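PDB 4GVO: Lmo2349 protein from Listeria monocytogenes, which probably binds L-cystine or a related amino acid outside the membrane as the solute-binding component of an ABC transporter. Local coordinates for residues A74-K79 / V92-F97; L88-A93 / K197-L202; T225-S230 / D237-Q242. One frame throughout, in Å; residues are numbered along the deposited sequence. Where two conformers were deposited one is given.

Contact 1: residues A74-K79 / V92-F97; sequences AHQMEK and VAYNNF. With HIS (histidine), chain E.
Gln76 and Phe97 meet in the amino-acid pocket of this family 3 solute-binding protein, their side chains crossing at about a right angle. The Gln76 amide plane is turned 35° from the Phe97 ring, and its OE1 lies at the edge of that ring, 3.5 Å from Phe97 CD2. The same oxygen accepts a nearly straight hydrogen bond from Asn95, with Asn95 ND2 to Gln76 OE1 2.8 Å; the donor comes in 28° off the carbonyl plane, while OE1 lies close to the plane of the Asn95 amide. The Gln76 chain is bent at chi2; its NE2 lies 3.7 Å from Tyr94 CE2, amide and ring planes almost perpendicular, and is hydrogen-bonded to Asp35. Tyr94 OH also bonds to Asp35 and accepts from a water that itself accepts from the backbone N-H groups of His75 and Met77; the water thus links the loop's backbone to the Tyr94 hydroxyl.

The bound histidine rests on this framework. Its amino N sits over the centre of the Phe97 face, a placement consistent with cation-pi attraction. Gln76 O lies 2.6 Å from that ligand N. The extended Glu78 chain brings OE2 to 2.7 Å from the same N, while OE1 bonds to Asn128 and to a water shared with Phe97 O. Glu78 N donates to the ligand carboxylate O at 2.8 Å, with an angle of 174°.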
# COMPACT_ATOMS: atom_id res chain seq x y z
N ALA A 74 4.78 -7.48 -3.48
CA ALA A 74 4.13 -6.39 -4.24
C ALA A 74 2.80 -6.06 -3.59
O ALA A 74 1.87 -6.85 -3.71
CB ALA A 74 3.89 -6.83 -5.69
N HIS A 75 2.74 -4.99 -2.82
CA HIS A 75 1.53 -4.57 -2.17
C HIS A 75 1.60 -3.11 -1.80
O HIS A 75 1.44 -2.75 -0.64
CB HIS A 75 1.27 -5.44 -0.91
CG HIS A 75 -0.15 -5.39 -0.40
ND1 HIS A 75 -0.74 -4.26 0.10
CD2 HIS A 75 -1.12 -6.40 -0.32
CE1 HIS A 75 -2.02 -4.56 0.45
NE2 HIS A 75 -2.24 -5.85 0.23
N GLN A 76 1.91 -2.27 -2.77
CA GLN A 76 2.03 -0.82 -2.51
C GLN A 76 2.97 -0.54 -1.34
O GLN A 76 2.68 0.28 -0.46
CB GLN A 76 0.66 -0.20 -2.31
CG GLN A 76 -0.16 -0.13 -3.59
CD GLN A 76 0.39 0.90 -4.56
OE1 GLN A 76 0.55 2.06 -4.20
NE2 GLN A 76 0.69 0.46 -5.77
N MET A 77 4.12 -1.24 -1.30
CA MET A 77 4.98 -1.15 -0.12
C MET A 77 5.82 0.14 -0.12
O MET A 77 6.66 0.36 -1.00
CB MET A 77 5.92 -2.36 -0.01
CG MET A 77 5.16 -3.69 0.08
SD MET A 77 4.04 -3.83 1.47
CE MET A 77 5.20 -4.22 2.79
N GLU A 78 5.59 0.94 0.92
CA GLU A 78 6.33 2.16 1.17
C GLU A 78 7.72 1.89 1.66
O GLU A 78 7.93 1.07 2.56
CB GLU A 78 5.56 2.97 2.20
CG GLU A 78 4.24 3.55 1.69
CD GLU A 78 3.33 3.98 2.86
OE1 GLU A 78 3.71 4.94 3.58
OE2 GLU A 78 2.28 3.36 3.09
N LYS A 79 8.70 2.63 1.14
CA LYS A 79 10.04 2.55 1.65
C LYS A 79 10.13 3.23 3.00
O LYS A 79 9.66 4.34 3.16
CB LYS A 79 11.05 3.13 0.68
CG LYS A 79 12.48 2.94 1.16
CD LYS A 79 13.47 3.78 0.40
CE LYS A 79 13.66 3.28 -1.00
NZ LYS A 79 14.49 4.28 -1.73
N VAL A 92 13.61 1.62 -8.66
CA VAL A 92 12.63 2.37 -9.44
C VAL A 92 11.25 2.31 -8.78
O VAL A 92 10.66 1.24 -8.67
CB VAL A 92 12.59 1.85 -10.88
CG1 VAL A 92 11.56 2.63 -11.70
CG2 VAL A 92 14.00 1.91 -11.53
N ALA A 93 10.71 3.45 -8.37
CA ALA A 93 9.40 3.50 -7.71
C ALA A 93 8.30 3.30 -8.74
O ALA A 93 8.45 3.63 -9.95
CB ALA A 93 9.22 4.87 -7.05
N TYR A 94 7.16 2.78 -8.29
CA TYR A 94 6.02 2.66 -9.15
C TYR A 94 4.72 3.29 -8.63
O TYR A 94 3.66 3.15 -9.25
CB TYR A 94 5.82 1.23 -9.62
CG TYR A 94 5.39 0.20 -8.58
CD1 TYR A 94 6.33 -0.53 -7.86
CD2 TYR A 94 4.04 -0.05 -8.33
CE1 TYR A 94 5.95 -1.49 -6.95
CE2 TYR A 94 3.64 -1.04 -7.46
CZ TYR A 94 4.60 -1.78 -6.77
OH TYR A 94 4.27 -2.76 -5.89
N ASN A 95 4.80 4.02 -7.53
CA ASN A 95 3.68 4.86 -7.07
C ASN A 95 4.23 5.82 -6.00
O ASN A 95 5.35 5.62 -5.51
CB ASN A 95 2.51 4.04 -6.48
CG ASN A 95 1.21 4.78 -6.53
OD1 ASN A 95 1.14 5.88 -7.14
ND2 ASN A 95 0.19 4.24 -5.91
N ASN A 96 3.42 6.80 -5.65
CA ASN A 96 3.58 7.64 -4.46
C ASN A 96 2.47 7.25 -3.46
O ASN A 96 1.36 7.01 -3.87
CB ASN A 96 3.26 9.13 -4.79
CG ASN A 96 4.18 9.73 -5.76
OD1 ASN A 96 3.75 10.21 -6.81
ND2 ASN A 96 5.45 9.66 -5.48
N PHE A 97 2.74 7.26 -2.16
CA PHE A 97 1.75 6.87 -1.17
C PHE A 97 1.78 7.91 -0.01
O PHE A 97 2.04 7.56 1.15
CB PHE A 97 2.02 5.45 -0.70
CG PHE A 97 0.81 4.67 -0.28
CD1 PHE A 97 0.19 4.88 0.95
CD2 PHE A 97 0.27 3.71 -1.12
CE1 PHE A 97 -0.92 4.13 1.33
CE2 PHE A 97 -0.85 3.00 -0.77
CZ PHE A 97 -1.43 3.20 0.47
N HIS E . 1.41 1.20 1.67
CA HIS E . 1.30 0.23 2.81
C HIS E . 2.61 -0.05 3.46
O HIS E . 3.65 0.33 2.90
CB HIS E . 0.68 -1.07 2.34
CG HIS E . -0.82 -1.03 2.37
ND1 HIS E . -1.51 -0.18 1.60
CD2 HIS E . -1.77 -1.73 3.16
CE1 HIS E . -2.83 -0.33 1.88
NE2 HIS E . -2.97 -1.29 2.80
OXT HIS E . 2.64 -0.64 4.57
O HOH W 1 5.08 -3.14 -3.33
O HOH W 2 4.15 7.42 2.94

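Contact 2: residues L88-A93 / K197-L202; sequences LFNDVA and KVYFML
Leu88 O accepts the backbone N-H of Leu202 at 2.7 Å between O and N, with the donor in the carbonyl plane, in the short antiparallel ladder that joins strand 88-89 to strand 191-202. The same oxygen is met by Met201 CA in a C-H...O contact. Leu88 N donates in return to Leu202 O, which completes a hydrogen-bonded pair.

The next pair, Phe89 and Met201, is non-hydrogen-bonded, and its side chains lie side by side, pointing the same way, on the other face of the sheet from the two leucines. Met201 CG sits over the face of the Phe89 ring in a CH-pi contact, 4.0 Å from the centroid, and SD adds an oblique Met-aromatic approach. Tyr199 crosses Phe89 at about a right angle, with its CB in the plane of that ring at the edge.

Beyond the strand, Asn90 N gives a weak bond to Phe200 O. In the Asn90 side chain CG lies between the backbone N and the carbonyl carbon (chi1 70°); OD1 accepts from Phe200 N of segment 197-202 at 2.9 Å, and ND2 bonds to Asp214 and weakly to Val92 O.

Farther on, where segment 88-93 runs as loop, Ala93 CA makes a close C-H...O contact with Val198 O. Ala93 CB covers one face of the Tyr199 ring, 4.1 Å from its centroid.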
# COMPACT_ATOMS: atom_id res chain seq x y z
N LEU A 88 15.65 -5.61 0.87
CA LEU A 88 16.06 -4.88 -0.31
C LEU A 88 14.86 -4.25 -0.99
O LEU A 88 13.86 -4.91 -1.23
CB LEU A 88 16.78 -5.84 -1.25
CG LEU A 88 17.28 -5.29 -2.57
CD1 LEU A 88 18.29 -4.16 -2.33
CD2 LEU A 88 17.90 -6.43 -3.36
N PHE A 89 14.98 -2.97 -1.31
CA PHE A 89 14.03 -2.29 -2.20
C PHE A 89 14.66 -2.13 -3.57
O PHE A 89 15.85 -1.79 -3.66
CB PHE A 89 13.67 -0.91 -1.68
CG PHE A 89 12.79 -0.95 -0.45
CD1 PHE A 89 13.30 -1.29 0.78
CD2 PHE A 89 11.45 -0.72 -0.54
CE1 PHE A 89 12.45 -1.31 1.91
CE2 PHE A 89 10.61 -0.77 0.57
CZ PHE A 89 11.11 -1.03 1.78
N ASN A 90 13.90 -2.34 -4.64
CA ASN A 90 14.43 -2.01 -5.96
C ASN A 90 14.58 -0.48 -6.06
O ASN A 90 14.07 0.25 -5.19
CB ASN A 90 13.59 -2.62 -7.07
CG ASN A 90 12.24 -1.96 -7.20
OD1 ASN A 90 11.47 -1.98 -6.25
ND2 ASN A 90 11.96 -1.37 -8.36
N ASP A 91 15.28 0.00 -7.09
CA ASP A 91 15.58 1.44 -7.25
C ASP A 91 14.47 2.26 -7.87
O ASP A 91 14.43 3.49 -7.67
CB ASP A 91 16.84 1.68 -8.10
CG ASP A 91 18.15 1.42 -7.34
OD1 ASP A 91 18.14 1.07 -6.15
OD2 ASP A 91 19.22 1.58 -7.96
N VAL A 92 13.61 1.62 -8.66
CA VAL A 92 12.63 2.37 -9.44
C VAL A 92 11.25 2.31 -8.78
O VAL A 92 10.66 1.24 -8.67
CB VAL A 92 12.59 1.85 -10.88
CG1 VAL A 92 11.56 2.63 -11.70
CG2 VAL A 92 14.00 1.91 -11.53
N ALA A 93 10.71 3.45 -8.37
CA ALA A 93 9.40 3.50 -7.71
C ALA A 93 8.30 3.30 -8.74
O ALA A 93 8.45 3.63 -9.95
CB ALA A 93 9.22 4.87 -7.05
N LYS A 197 7.73 6.74 -1.35
CA LYS A 197 7.35 6.12 -2.61
C LYS A 197 7.20 4.60 -2.42
O LYS A 197 7.61 4.05 -1.41
CB LYS A 197 8.38 6.47 -3.68
CG LYS A 197 8.49 7.95 -4.00
CD LYS A 197 9.49 8.29 -5.11
CE LYS A 197 9.51 9.81 -5.33
NZ LYS A 197 10.36 10.14 -6.46
N VAL A 198 6.63 3.97 -3.44
CA VAL A 198 6.26 2.56 -3.45
C VAL A 198 7.24 1.80 -4.35
O VAL A 198 7.53 2.23 -5.49
CB VAL A 198 4.82 2.41 -3.97
CG1 VAL A 198 4.53 0.96 -4.43
CG2 VAL A 198 3.81 2.87 -2.90
N TYR A 199 7.74 0.68 -3.83
CA TYR A 199 8.68 -0.16 -4.49
C TYR A 199 8.34 -1.63 -4.22
O TYR A 199 7.59 -1.94 -3.31
CB TYR A 199 10.09 0.09 -3.97
CG TYR A 199 10.59 1.52 -4.01
CD1 TYR A 199 10.26 2.42 -2.99
CD2 TYR A 199 11.42 1.95 -5.02
CE1 TYR A 199 10.73 3.71 -2.99
CE2 TYR A 199 11.86 3.24 -5.05
CZ TYR A 199 11.53 4.12 -4.01
OH TYR A 199 12.00 5.39 -4.02
N PHE A 200 8.98 -2.52 -4.97
CA PHE A 200 9.00 -3.94 -4.61
C PHE A 200 9.99 -4.19 -3.47
O PHE A 200 10.98 -3.47 -3.33
CB PHE A 200 9.36 -4.81 -5.80
CG PHE A 200 8.40 -4.65 -6.95
CD1 PHE A 200 7.14 -5.18 -6.86
CD2 PHE A 200 8.76 -3.94 -8.12
CE1 PHE A 200 6.24 -5.04 -7.88
CE2 PHE A 200 7.82 -3.76 -9.13
CZ PHE A 200 6.57 -4.34 -9.03
N MET A 201 9.71 -5.21 -2.67
CA MET A 201 10.59 -5.60 -1.61
C MET A 201 11.08 -6.99 -1.85
O MET A 201 10.31 -7.87 -2.25
CB MET A 201 9.89 -5.53 -0.25
CG MET A 201 9.49 -4.10 0.11
SD MET A 201 8.71 -3.93 1.73
CE MET A 201 10.00 -4.52 2.81
N LEU A 202 12.37 -7.19 -1.60
CA LEU A 202 13.05 -8.47 -1.85
C LEU A 202 13.94 -8.81 -0.66
O LEU A 202 14.20 -8.00 0.19
CB LEU A 202 13.92 -8.36 -3.12
CG LEU A 202 13.23 -7.91 -4.41
CD1 LEU A 202 13.30 -6.38 -4.61
CD2 LEU A 202 13.83 -8.64 -5.61

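Contact 3: residues T225-S230 / D237-Q242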
# COMPACT_ATOMS: atom_id res chain seq x y z
N THR A 225 3.89 2.66 -20.77
CA THR A 225 3.03 1.61 -20.19
C THR A 225 2.65 1.95 -18.74
O THR A 225 1.51 1.72 -18.34
CB THR A 225 3.68 0.22 -20.32
OG1 THR A 225 3.87 -0.03 -21.72
CG2 THR A 225 2.78 -0.89 -19.71
N LEU A 226 3.56 2.49 -17.94
CA LEU A 226 3.19 2.79 -16.56
C LEU A 226 2.15 3.87 -16.50
O LEU A 226 1.26 3.82 -15.64
CB LEU A 226 4.38 3.13 -15.68
CG LEU A 226 4.14 2.95 -14.17
CD1 LEU A 226 4.02 1.47 -13.82
CD2 LEU A 226 5.27 3.59 -13.37
N LYS A 227 2.26 4.86 -17.39
CA LYS A 227 1.20 5.88 -17.48
C LYS A 227 -0.18 5.28 -17.73
O LYS A 227 -1.17 5.60 -17.06
CB LYS A 227 1.54 6.92 -18.54
CG LYS A 227 0.44 7.92 -18.82
CD LYS A 227 0.24 8.83 -17.64
CE LYS A 227 -1.03 9.74 -17.75
NZ LYS A 227 -2.33 8.99 -17.75
N LYS A 228 -0.24 4.37 -18.68
CA LYS A 228 -1.50 3.71 -19.03
C LYS A 228 -2.04 2.83 -17.87
O LYS A 228 -3.23 2.85 -17.55
CB LYS A 228 -1.35 2.90 -20.32
CG LYS A 228 -1.21 3.77 -21.58
CD LYS A 228 -0.87 2.96 -22.82
CE LYS A 228 -0.90 3.81 -24.07
NZ LYS A 228 -2.29 3.96 -24.61
N LEU A 229 -1.15 2.07 -17.25
CA LEU A 229 -1.54 1.17 -16.16
C LEU A 229 -2.05 1.98 -14.98
O LEU A 229 -3.05 1.64 -14.37
CB LEU A 229 -0.38 0.29 -15.67
CG LEU A 229 -0.01 -0.98 -16.42
CD1 LEU A 229 1.31 -1.53 -15.91
CD2 LEU A 229 -1.15 -1.98 -16.31
N SER A 230 -1.32 3.05 -14.63
CA SER A 230 -1.74 3.86 -13.50
C SER A 230 -3.05 4.59 -13.79
O SER A 230 -3.87 4.71 -12.93
CB SER A 230 -0.64 4.83 -13.08
OG SER A 230 -0.31 5.75 -14.11
N ASP A 237 -6.33 11.28 -11.99
CA ASP A 237 -5.81 12.22 -10.98
C ASP A 237 -4.50 11.73 -10.30
O ASP A 237 -3.76 12.49 -9.67
CB ASP A 237 -6.85 12.42 -9.86
CG ASP A 237 -8.00 13.30 -10.25
OD1 ASP A 237 -7.97 13.88 -11.34
OD2 ASP A 237 -8.95 13.44 -9.40
N TYR A 238 -4.27 10.42 -10.39
CA TYR A 238 -3.16 9.75 -9.69
C TYR A 238 -2.17 9.07 -10.62
O TYR A 238 -1.31 8.31 -10.17
CB TYR A 238 -3.77 8.77 -8.66
CG TYR A 238 -4.58 9.56 -7.65
CD1 TYR A 238 -3.97 10.40 -6.73
CD2 TYR A 238 -5.96 9.52 -7.68
CE1 TYR A 238 -4.72 11.20 -5.87
CE2 TYR A 238 -6.72 10.27 -6.80
CZ TYR A 238 -6.08 11.13 -5.91
OH TYR A 238 -6.84 11.88 -5.05
N SER A 239 -2.34 9.31 -11.90
CA SER A 239 -1.57 8.65 -12.93
C SER A 239 -0.45 9.59 -13.41
O SER A 239 -0.68 10.75 -13.79
CB SER A 239 -2.50 8.33 -14.09
OG SER A 239 -1.79 7.89 -15.20
N LYS A 240 0.76 9.04 -13.45
CA LYS A 240 1.97 9.74 -13.88
C LYS A 240 2.80 8.87 -14.84
O LYS A 240 2.61 7.63 -14.92
CB LYS A 240 2.87 10.07 -12.69
CG LYS A 240 2.19 10.84 -11.59
CD LYS A 240 3.27 11.17 -10.54
CE LYS A 240 2.75 11.82 -9.28
NZ LYS A 240 3.89 12.24 -8.38
N GLU A 241 3.68 9.52 -15.62
CA GLU A 241 4.60 8.80 -16.47
C GLU A 241 5.61 7.98 -15.65
O GLU A 241 6.02 6.88 -16.06
CB GLU A 241 5.26 9.78 -17.44
CG GLU A 241 4.29 10.62 -18.26
CD GLU A 241 4.97 11.58 -19.24
OE1 GLU A 241 6.16 11.92 -19.07
OE2 GLU A 241 4.28 12.04 -20.19
N GLN A 242 5.99 8.51 -14.48
CA GLN A 242 6.96 7.86 -13.62
C GLN A 242 6.72 8.45 -12.24
O GLN A 242 6.05 9.48 -12.09
CB GLN A 242 8.40 8.14 -14.02
CG GLN A 242 8.75 9.62 -13.95
CD GLN A 242 10.17 9.88 -14.33
OE1 GLN A 242 10.62 9.49 -15.39
NE2 GLN A 242 10.88 10.59 -13.46
O HOH W 3 5.02 5.58 -18.35
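Ser239 OG, from the C-terminal tail, lies against the side of helix 225-234 among three polar groups of Lys227 and Ser230. Lys227 NZ donates to it, with Lys227 NZ to Ser239 OG 2.8 Å, and Ser230 OG lies at the same distance of 2.8 Å from Ser239 OG. The Lys227 carbonyl is a weak partner, its O 3.0 Å from Ser239 OG. The serine is placed by its first torsion: OG stands anti to the backbone N (chi1 170°), on a CB that points toward the helix.

The Lys227 chain is bent at chi2 and chi4, with its CD 3.3 Å from Ser239 OG, and the ammonium also forms a salt bridge with Glu231 one turn farther along the same helix. Ser230 OG is 2.9 Å from Leu226 O, the carbonyl that also accepts the Ser230 backbone N-H. The second shell of the site is therefore the helix's own backbone together with the acidic side chain of Glu231.

Beyond these groups the tail keeps close to the helix through its backbone. Lys240 O receives a C-H...O contact from Lys227 CA, and a water links the two segments, accepting from Lys227 N and donating to Glu241 O, its oxygen 2.8 Å from the latter. Tyr243 OH holds the tail from within, bonded to Tyr238 O and Lys240 N.

Helix 225-234 in turn packs through Leu226 on helix 34-44 at Tyr34 and Leu38, and on helix 207-222 at Ile220 and Ile221. At the start of the tail Tyr238 touches helix 172-180 through Pro172 and Phe173, with its OH bonded to Asp176, while Lys240 NZ reaches Asn96 of strand 95-104.

Contacts 1 and 2 are buried neighbours, with centres about 6 Å apart; they share Val92 and Ala93 and both reach the same sheet, in which strands 95-104 and 191-202 run side by side. Backbone pairing of Tyr94 and Asn95 with Val198 joins them. Their chemistry differs with place: contact 1 combines an amide pair with a carboxylate and an aromatic face that meet the ligand, whereas contact 2 is strand pairing with apolar and sulfur-aromatic packing. Contact 3 lies nearer the surface, its centre about 16 Å from that of the chain, and relies on hydroxyls, a lysine and water between helix and tail. It touches contact 1 through Lys240 and Asn96, but not contact 2.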